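Local coordinates for fimbrial subunit type 1 (Actinomyces oris, PDB 3UXF), which serves as the major structural subunit of a fimbria, building the shaft of a cell-wall-anchored pilus on the bacterial surface, at residues 44-52 against 71-81; 185-196 against 344-353. All blocks are in the same frame, centred on the assembly; numbering follows the deposited sequence.

Contact 1: 44-52 against 71-81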
loop_
_atom_site.group_PDB
_atom_site.type_symbol
_atom_site.label_atom_id
_atom_site.label_comp_id
_atom_site.label_asym_id
_atom_site.label_seq_id
_atom_site.Cartn_x
_atom_site.Cartn_y
_atom_site.Cartn_z
ATOM N N THR A 44 21.798 27.658 15.157
ATOM C CA THR A 44 21.556 26.803 13.991
ATOM C C THR A 44 20.190 26.153 14.146
ATOM O O THR A 44 19.682 26.033 15.266
ATOM C CB THR A 44 22.625 25.679 13.795
ATOM O OG1 THR A 44 22.638 24.836 14.940
ATOM C CG2 THR A 44 24.055 26.272 13.602
ATOM N N LEU A 45 19.601 25.755 13.014
ATOM C CA LEU A 45 18.326 25.040 13.022
ATOM C C LEU A 45 18.506 23.835 12.113
ATOM O O LEU A 45 18.805 24.025 10.955
ATOM C CB LEU A 45 17.212 25.929 12.480
ATOM C CG LEU A 45 15.896 25.171 12.268
ATOM C CD1 LEU A 45 15.379 24.561 13.569
ATOM C CD2 LEU A 45 14.853 26.110 11.615
ATOM N N THR A 46 18.306 22.626 12.625
ATOM C CA THR A 46 18.515 21.413 11.826
ATOM C C THR A 46 17.184 20.688 11.755
ATOM O O THR A 46 16.646 20.271 12.779
ATOM C CB THR A 46 19.560 20.516 12.475
ATOM O OG1 THR A 46 20.801 21.234 12.535
ATOM C CG2 THR A 46 19.804 19.255 11.611
ATOM N N VAL A 47 16.625 20.591 10.554
ATOM C CA VAL A 47 15.335 19.911 10.353
ATOM C C VAL A 47 15.625 18.497 9.832
ATOM O O VAL A 47 16.362 18.356 8.868
ATOM C CB VAL A 47 14.505 20.710 9.322
ATOM C CG1 VAL A 47 13.079 20.102 9.119
ATOM C CG2 VAL A 47 14.380 22.175 9.774
ATOM N N HIS A 48 15.087 17.482 10.514
ATOM C CA HIS A 48 15.335 16.082 10.154
ATOM C C HIS A 48 14.120 15.571 9.363
ATOM O O HIS A 48 13.029 15.466 9.921
ATOM C CB HIS A 48 15.492 15.260 11.423
ATOM C CG HIS A 48 16.731 15.583 12.204
ATOM N ND1 HIS A 48 17.802 14.720 12.299
ATOM C CD2 HIS A 48 17.073 16.686 12.921
ATOM C CE1 HIS A 48 18.751 15.274 13.033
ATOM N NE2 HIS A 48 18.331 16.465 13.421
ATOM N N LYS A 49 14.313 15.294 8.069
ATOM C CA LYS A 49 13.220 14.828 7.218
ATOM C C LYS A 49 13.295 13.302 7.108
ATOM O O LYS A 49 14.304 12.747 6.668
ATOM C CB LYS A 49 13.311 15.482 5.838
ATOM C CG LYS A 49 12.225 14.976 4.847
ATOM C CD LYS A 49 10.834 15.473 5.242
ATOM C CE LYS A 49 9.761 14.850 4.286
ATOM N NZ LYS A 49 8.436 15.399 4.613
ATOM N N CYS A 50 12.218 12.654 7.546
ATOM C CA CYS A 50 12.152 11.195 7.662
ATOM C C CYS A 50 10.907 10.691 6.952
ATOM O O CYS A 50 9.898 11.374 6.903
ATOM C CB CYS A 50 12.068 10.809 9.146
ATOM S SG CYS A 50 13.416 11.483 10.171
ATOM N N GLU A 51 10.965 9.472 6.421
ATOM C CA GLU A 51 9.821 8.920 5.690
ATOM C C GLU A 51 8.603 8.733 6.584
ATOM O O GLU A 51 7.479 9.004 6.160
ATOM C CB GLU A 51 10.181 7.558 5.079
ATOM C CG GLU A 51 11.149 7.628 3.952
ATOM C CD GLU A 51 11.204 6.310 3.151
ATOM O OE1 GLU A 51 10.405 5.397 3.450
ATOM O OE2 GLU A 51 12.042 6.190 2.233
ATOM N N GLN A 52 8.848 8.249 7.802
ATOM C CA GLN A 52 7.810 7.966 8.796
ATOM C C GLN A 52 7.942 8.837 10.029
ATOM O O GLN A 52 9.049 9.076 10.520
ATOM C CB GLN A 52 7.899 6.502 9.256
ATOM C CG GLN A 52 7.493 5.513 8.193
ATOM C CD GLN A 52 6.099 5.782 7.674
ATOM O OE1 GLN A 52 5.854 5.708 6.467
ATOM N NE2 GLN A 52 5.171 6.101 8.582
ATOM N N CYS A 71 14.696 6.864 11.747
ATOM C CA CYS A 71 14.507 7.819 10.669
ATOM C C CYS A 71 15.050 7.268 9.370
ATOM O O CYS A 71 16.252 7.022 9.240
ATOM C CB CYS A 71 15.211 9.140 10.997
ATOM S SG CYS A 71 15.050 10.392 9.712
ATOM N N LYS A 72 14.168 7.046 8.409
ATOM C CA LYS A 72 14.624 6.778 7.063
ATOM C C LYS A 72 14.694 8.114 6.346
ATOM O O LYS A 72 13.673 8.731 6.068
ATOM C CB LYS A 72 13.673 5.798 6.370
ATOM C CG LYS A 72 13.785 4.397 6.972
ATOM C CD LYS A 72 12.512 3.567 6.815
ATOM C CE LYS A 72 12.664 2.195 7.486
ATOM N NZ LYS A 72 11.494 1.280 7.258
ATOM N N PRO A 73 15.914 8.584 6.080
ATOM C CA PRO A 73 16.067 9.965 5.621
ATOM C C PRO A 73 15.509 10.139 4.228
ATOM O O PRO A 73 15.483 9.193 3.416
ATOM C CB PRO A 73 17.583 10.171 5.626
ATOM C CG PRO A 73 18.148 8.770 5.471
ATOM C CD PRO A 73 17.209 7.919 6.283
ATOM N N VAL A 74 15.017 11.336 3.954
ATOM C CA VAL A 74 14.488 11.659 2.638
ATOM C C VAL A 74 15.277 12.794 2.010
ATOM O O VAL A 74 15.351 13.882 2.596
ATOM C CB VAL A 74 13.026 12.074 2.730
ATOM C CG1 VAL A 74 12.422 12.318 1.345
ATOM C CG2 VAL A 74 12.246 11.015 3.523
ATOM N N SER A 75 15.861 12.552 0.837
ATOM C CA SER A 75 16.660 13.565 0.147
ATOM C C SER A 75 15.808 14.408 -0.767
ATOM O O SER A 75 14.687 14.045 -1.096
ATOM C CB SER A 75 17.769 12.899 -0.679
ATOM O OG SER A 75 17.211 12.227 -1.800
ATOM N N ASP A 76 16.350 15.561 -1.174
ATOM C CA ASP A 76 15.732 16.409 -2.167
ATOM C C ASP A 76 14.424 17.060 -1.742
ATOM O O ASP A 76 13.585 17.369 -2.581
ATOM C CB ASP A 76 15.552 15.670 -3.517
ATOM C CG ASP A 76 15.593 16.612 -4.687
ATOM O OD1 ASP A 76 16.316 17.638 -4.593
ATOM O OD2 ASP A 76 14.875 16.371 -5.683
ATOM N N VAL A 77 14.295 17.348 -0.449
ATOM C CA VAL A 77 13.136 18.048 0.058
ATOM C C VAL A 77 13.585 19.457 0.442
ATOM O O VAL A 77 14.568 19.592 1.139
ATOM C CB VAL A 77 12.592 17.353 1.302
ATOM C CG1 VAL A 77 11.468 18.146 1.891
ATOM C CG2 VAL A 77 12.097 15.936 0.923
ATOM N N GLU A 78 12.872 20.465 -0.023
ATOM C CA GLU A 78 13.254 21.849 0.314
ATOM C C GLU A 78 12.448 22.348 1.505
ATOM O O GLU A 78 11.219 22.217 1.519
ATOM C CB GLU A 78 12.980 22.755 -0.874
ATOM C CG GLU A 78 13.393 24.176 -0.621
ATOM C CD GLU A 78 12.908 25.092 -1.727
ATOM O OE1 GLU A 78 11.748 25.554 -1.686
ATOM O OE2 GLU A 78 13.700 25.327 -2.668
ATOM N N PHE A 79 13.125 22.939 2.493
ATOM C CA PHE A 79 12.472 23.651 3.587
ATOM C C PHE A 79 12.766 25.117 3.478
ATOM O O PHE A 79 13.875 25.493 3.124
ATOM C CB PHE A 79 12.947 23.135 4.950
ATOM C CG PHE A 79 12.318 21.821 5.316
ATOM C CD1 PHE A 79 11.116 21.805 5.969
ATOM C CD2 PHE A 79 12.920 20.625 4.971
ATOM C CE1 PHE A 79 10.483 20.586 6.297
ATOM C CE2 PHE A 79 12.289 19.413 5.276
ATOM C CZ PHE A 79 11.092 19.410 5.982
ATOM N N THR A 80 11.753 25.918 3.743
ATOM C CA THR A 80 11.911 27.359 3.833
ATOM C C THR A 80 11.656 27.776 5.279
ATOM O O THR A 80 10.706 27.322 5.904
ATOM C CB THR A 80 10.925 28.056 2.925
ATOM O OG1 THR A 80 11.257 27.743 1.575
ATOM C CG2 THR A 80 11.001 29.571 3.130
ATOM N N ILE A 81 12.498 28.651 5.815
ATOM C CA ILE A 81 12.195 29.252 7.101
ATOM C C ILE A 81 11.893 30.731 6.908
ATOM O O ILE A 81 12.576 31.409 6.126
ATOM C CB ILE A 81 13.323 29.011 8.135
ATOM C CG1 ILE A 81 14.641 29.674 7.713
ATOM C CG2 ILE A 81 13.544 27.517 8.300
ATOM C CD1 ILE A 81 15.738 29.592 8.797
HETATM O O HOH W 1 13.655 8.026 1.484
HETATM O O HOH W 2 11.302 7.028 8.889
#

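Contact 2: 185-196 against 344-353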
loop_
_atom_site.group_PDB
_atom_site.type_symbol
_atom_site.label_atom_id
_atom_site.label_comp_id
_atom_site.label_asym_id
_atom_site.label_seq_id
_atom_site.Cartn_x
_atom_site.Cartn_y
_atom_site.Cartn_z
ATOM N N VAL A 185 -0.575 5.810 2.955
ATOM C CA VAL A 185 -1.381 5.255 1.887
ATOM C C VAL A 185 -1.061 3.777 1.861
ATOM O O VAL A 185 0.090 3.382 2.055
ATOM C CB VAL A 185 -1.086 5.913 0.537
ATOM C CG1 VAL A 185 -1.417 7.423 0.591
ATOM C CG2 VAL A 185 0.364 5.687 0.125
ATOM N N ASP A 186 -2.062 2.943 1.591
ATOM C CA ASP A 186 -1.869 1.515 1.698
ATOM C C ASP A 186 -2.733 0.806 0.674
ATOM O O ASP A 186 -3.774 1.341 0.278
ATOM C CB ASP A 186 -2.301 1.042 3.091
ATOM C CG ASP A 186 -1.381 1.586 4.190
ATOM O OD1 ASP A 186 -0.279 1.006 4.378
ATOM O OD2 ASP A 186 -1.742 2.595 4.864
ATOM N N LYS A 187 -2.234 -0.322 0.181
ATOM C CA LYS A 187 -3.054 -1.171 -0.691
ATOM C C LYS A 187 -3.047 -2.576 -0.147
ATOM O O LYS A 187 -2.001 -3.062 0.290
ATOM C CB LYS A 187 -2.508 -1.182 -2.131
ATOM C CG LYS A 187 -3.382 -2.050 -3.048
ATOM C CD LYS A 187 -2.956 -1.830 -4.559
ATOM C CE LYS A 187 -3.719 -2.840 -5.397
ATOM N NZ LYS A 187 -3.764 -2.477 -6.848
ATOM N N GLN A 188 -4.211 -3.217 -0.162
ATOM C CA GLN A 188 -4.320 -4.614 0.232
ATOM C C GLN A 188 -4.953 -5.397 -0.883
ATOM O O GLN A 188 -5.661 -4.850 -1.755
ATOM C CB GLN A 188 -5.267 -4.739 1.421
ATOM C CG GLN A 188 -4.747 -3.985 2.659
ATOM C CD GLN A 188 -5.806 -3.851 3.716
ATOM O OE1 GLN A 188 -6.591 -2.904 3.713
ATOM N NE2 GLN A 188 -5.856 -4.824 4.639
ATOM N N VAL A 189 -4.741 -6.701 -0.842
ATOM C CA VAL A 189 -5.407 -7.587 -1.791
ATOM C C VAL A 189 -6.082 -8.699 -1.011
ATOM O O VAL A 189 -5.550 -9.185 -0.000
ATOM C CB VAL A 189 -4.419 -8.170 -2.827
ATOM C CG1 VAL A 189 -3.338 -9.011 -2.151
ATOM C CG2 VAL A 189 -5.140 -9.034 -3.864
ATOM N N THR A 190 -7.277 -9.097 -1.453
ATOM C CA THR A 190 -7.927 -10.252 -0.873
ATOM C C THR A 190 -8.041 -11.289 -1.972
ATOM O O THR A 190 -8.796 -11.088 -2.918
ATOM C CB THR A 190 -9.345 -9.896 -0.374
ATOM O OG1 THR A 190 -9.253 -8.837 0.597
ATOM C CG2 THR A 190 -9.993 -11.110 0.285
ATOM N N ASP A 191 -7.245 -12.351 -1.872
ATOM C CA ASP A 191 -7.306 -13.429 -2.850
ATOM C C ASP A 191 -7.428 -14.771 -2.191
ATOM O O ASP A 191 -7.341 -15.785 -2.853
ATOM C CB ASP A 191 -6.075 -13.385 -3.757
ATOM C CG ASP A 191 -4.771 -13.362 -2.976
ATOM O OD1 ASP A 191 -4.806 -13.813 -1.831
ATOM O OD2 ASP A 191 -3.747 -12.851 -3.478
ATOM N N LYS A 192 -7.688 -14.777 -0.881
ATOM C CA LYS A 192 -8.087 -16.056 -0.259
ATOM C C LYS A 192 -9.296 -16.725 -0.979
ATOM O O LYS A 192 -9.316 -17.949 -1.129
ATOM C CB LYS A 192 -8.363 -15.856 1.245
ATOM C CG LYS A 192 -8.599 -17.181 1.993
ATOM C CD LYS A 192 -8.845 -16.941 3.482
ATOM C CE LYS A 192 -7.590 -16.521 4.178
ATOM N NZ LYS A 192 -7.766 -16.318 5.676
ATOM N N PRO A 193 -10.277 -15.943 -1.456
ATOM C CA PRO A 193 -11.378 -16.528 -2.238
ATOM C C PRO A 193 -11.008 -16.949 -3.645
ATOM O O PRO A 193 -11.897 -17.464 -4.339
ATOM C CB PRO A 193 -12.404 -15.390 -2.318
ATOM C CG PRO A 193 -12.083 -14.518 -1.162
ATOM C CD PRO A 193 -10.574 -14.562 -1.038
ATOM N N ALA A 194 -9.760 -16.765 -4.051
ATOM C CA ALA A 194 -9.366 -17.063 -5.429
ATOM C C ALA A 194 -8.185 -18.047 -5.502
ATOM O O ALA A 194 -7.168 -17.775 -6.135
ATOM C CB ALA A 194 -9.036 -15.729 -6.164
ATOM N N PRO A 195 -8.356 -19.256 -4.952
ATOM C CA PRO A 195 -7.283 -20.243 -5.085
ATOM C C PRO A 195 -7.064 -20.628 -6.559
ATOM O O PRO A 195 -5.932 -20.793 -6.991
ATOM C CB PRO A 195 -7.803 -21.438 -4.270
ATOM C CG PRO A 195 -9.333 -21.263 -4.228
ATOM C CD PRO A 195 -9.507 -19.753 -4.175
ATOM N N GLY A 196 -8.149 -20.758 -7.324
ATOM C CA GLY A 196 -8.014 -21.075 -8.741
ATOM C C GLY A 196 -7.844 -19.808 -9.559
ATOM O O GLY A 196 -8.586 -18.838 -9.362
ATOM N N ILE A 344 1.811 9.857 -4.305
ATOM C CA ILE A 344 2.402 9.229 -3.137
ATOM C C ILE A 344 2.032 7.741 -3.211
ATOM O O ILE A 344 0.836 7.422 -3.168
ATOM C CB ILE A 344 1.814 9.838 -1.846
ATOM C CG1 ILE A 344 2.192 11.335 -1.739
ATOM C CG2 ILE A 344 2.307 9.079 -0.637
ATOM C CD1 ILE A 344 1.315 12.146 -0.782
ATOM N N PRO A 345 3.027 6.849 -3.332
ATOM C CA PRO A 345 2.747 5.453 -3.684
ATOM C C PRO A 345 2.533 4.526 -2.501
ATOM O O PRO A 345 3.113 4.673 -1.412
ATOM C CB PRO A 345 4.008 5.015 -4.416
ATOM C CG PRO A 345 5.090 5.798 -3.673
ATOM C CD PRO A 345 4.477 7.132 -3.405
ATOM N N THR A 346 1.662 3.542 -2.723
ATOM C CA THR A 346 1.622 2.400 -1.845
ATOM C C THR A 346 2.783 1.462 -2.134
ATOM O O THR A 346 3.387 1.500 -3.203
ATOM C CB THR A 346 0.307 1.578 -2.007
ATOM O OG1 THR A 346 0.320 0.844 -3.248
ATOM C CG2 THR A 346 -0.902 2.456 -1.953
ATOM N N THR A 347 3.141 0.626 -1.166
ATOM C CA THR A 347 3.978 -0.493 -1.544
ATOM C C THR A 347 3.114 -1.376 -2.442
ATOM O O THR A 347 1.881 -1.368 -2.310
ATOM C CB THR A 347 4.406 -1.244 -0.316
ATOM O OG1 THR A 347 3.280 -1.385 0.525
ATOM C CG2 THR A 347 5.381 -0.383 0.468
ATOM N N PRO A 348 3.737 -2.108 -3.372
ATOM C CA PRO A 348 2.984 -3.038 -4.215
ATOM C C PRO A 348 2.481 -4.207 -3.384
ATOM O O PRO A 348 3.054 -4.528 -2.340
ATOM C CB PRO A 348 4.018 -3.530 -5.233
ATOM C CG PRO A 348 5.345 -3.340 -4.536
ATOM C CD PRO A 348 5.174 -2.092 -3.699
ATOM N N VAL A 349 1.387 -4.798 -3.833
ATOM C CA VAL A 349 0.901 -6.046 -3.250
ATOM C C VAL A 349 0.915 -7.101 -4.327
ATOM O O VAL A 349 0.670 -6.792 -5.491
ATOM C CB VAL A 349 -0.551 -5.919 -2.675
ATOM C CG1 VAL A 349 -0.556 -4.993 -1.507
ATOM C CG2 VAL A 349 -1.593 -5.470 -3.724
ATOM N N LEU A 350 1.185 -8.338 -3.933
ATOM C CA LEU A 350 1.322 -9.448 -4.872
ATOM C C LEU A 350 0.343 -10.565 -4.588
ATOM O O LEU A 350 -0.013 -10.821 -3.421
ATOM C CB LEU A 350 2.709 -10.075 -4.764
ATOM C CG LEU A 350 3.878 -9.110 -4.949
ATOM C CD1 LEU A 350 5.186 -9.880 -4.835
ATOM C CD2 LEU A 350 3.802 -8.400 -6.275
ATOM N N SER A 351 -0.103 -11.201 -5.669
ATOM C CA SER A 351 -0.746 -12.528 -5.656
ATOM C C SER A 351 0.166 -13.465 -6.458
ATOM O O SER A 351 0.727 -13.066 -7.487
ATOM C CB SER A 351 -2.126 -12.472 -6.322
ATOM O OG SER A 351 -2.991 -11.557 -5.676
ATOM N N LYS A 352 0.341 -14.693 -5.966
ATOM C CA LYS A 352 1.296 -15.628 -6.591
ATOM C C LYS A 352 0.594 -16.932 -6.964
ATOM O O LYS A 352 0.076 -17.630 -6.102
ATOM C CB LYS A 352 2.482 -15.882 -5.649
ATOM C CG LYS A 352 3.239 -14.625 -5.300
ATOM C CD LYS A 352 4.333 -14.959 -4.276
ATOM C CE LYS A 352 5.094 -13.696 -3.883
ATOM N NZ LYS A 352 6.163 -13.365 -4.882
ATOM N N TYR A 353 0.591 -17.254 -8.256
ATOM C CA TYR A 353 -0.093 -18.432 -8.795
ATOM C C TYR A 353 0.918 -19.342 -9.460
ATOM O O TYR A 353 1.802 -18.880 -10.197
ATOM C CB TYR A 353 -1.162 -18.006 -9.842
ATOM C CG TYR A 353 -2.426 -17.436 -9.254
ATOM C CD1 TYR A 353 -2.539 -16.074 -8.969
ATOM C CD2 TYR A 353 -3.495 -18.264 -8.930
ATOM C CE1 TYR A 353 -3.695 -15.548 -8.389
ATOM C CE2 TYR A 353 -4.652 -17.758 -8.366
ATOM C CZ TYR A 353 -4.752 -16.405 -8.097
ATOM O OH TYR A 353 -5.897 -15.872 -7.556
HETATM O O HOH W 3 1.894 1.327 1.545
HETATM O O HOH W 4 0.428 -1.192 0.569
HETATM O O HOH W 5 -1.516 -12.716 -2.175
#

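Contact 1: 44-52 against 71-81
K49, F79 and V74 have the most surface buried here. The K49 side chain reaches from 44-52 between V74 and F79. Its chain leaves the backbone opposite the N (chi1 177°) and bends at chi2. This sets K49 CG against CB of V74 at 3.7 Å and brings CD to the edge of the F79 ring, near its plane. The amine ends in a salt bridge with E142. One face of that ring is taken by V47. Its CG1 stands almost over the ring centre, 3.8 Å from the centroid of F79, a CH-pi contact. V74 has two roles. Its N donates to K49 O at 3.1 Å, from well above the carbonyl plane, while its CG2 lies 3.6 Å from E51 CG. E51 N returns a bond to K72 O at 2.8 Å, this time in the carbonyl plane. The two bonds flank the single bridge between C50 and P73. Beside them the C50-C71 disulfide (SG to SG 2.0 Å) locks the two segments covalently. A water joins E51 OE2 to P73 O. The disulfide lies beyond the end of strand 44-48, in the N-terminal pilin domain, a beta sandwich. Strand 44-48 pairs with 125-128 and 170-176 in one sheet. Strand 78-84 lies between 114-119 and 136-144 in the other, so L45, V47, F79 and I81 meet in the interior.

Contact 2: 185-196 against 344-353
This contact joins the edge strand 185-190 of one sheet of the middle domain to strand 344-362 of another, through side chains and waters. The axes of strands 185-190 and 349-353 come within 7.0 Å at an angle of 18°, nearly parallel. V349 carries the largest share. Its CG2 lies against the K187 chain, 3.8 Å from K187 CE, and the two side chains cross at about a right angle. K187 is fully extended. It can thus pass V349 and reach N316, to which its NZ is covalently linked. This is the intramolecular Lys-Asn isopeptide bond of Gram-positive pilins, joining the two sheets of a beta sandwich. D227 accepts a hydrogen bond from the same NZ. V189 CB also packs on V349 CG2. At the start of 185-196, V185 CG2 sits 3.3 Å from P345 O. T346 places its methyl against the D186-K187 backbone, and one water links V185 O with T347 N. Farther on, S351 OG donates to D191 OD2 at 2.7 Å, and that oxygen receives it on its anti lone pair, the one turned away from OD1. A water donates to that same oxygen and to L350 O. Y353 reaches the turn 191-194: its OH donates to A194 O at 2.7 Å, in the carbonyl plane and on a lone pair. P195 O lies near the edge of the Y353 ring.

How the contacts relate
From the N terminus, strand 44-48 leads into a loop that contact 1 closes after only 18 intervening residues, with no helix or strand in the modelled part between. The chain then completes the two sheets of the N-terminal domain before it enters strand 185-190. Contact 2 opens there; 147 residues, most of the middle domain, separate its two segments. The contacts are in series; they neither nest nor cross. The centres of contacts 1 and 2 are about 31 Å apart, and the nearest atoms of contacts 1 and 2 about 7 Å apart. Contact 1 ties together two sheets of the first domain. Contact 2 ties the two sheets of the second, and strand 344-362 carries on into the C-terminal prealbumin-like domain.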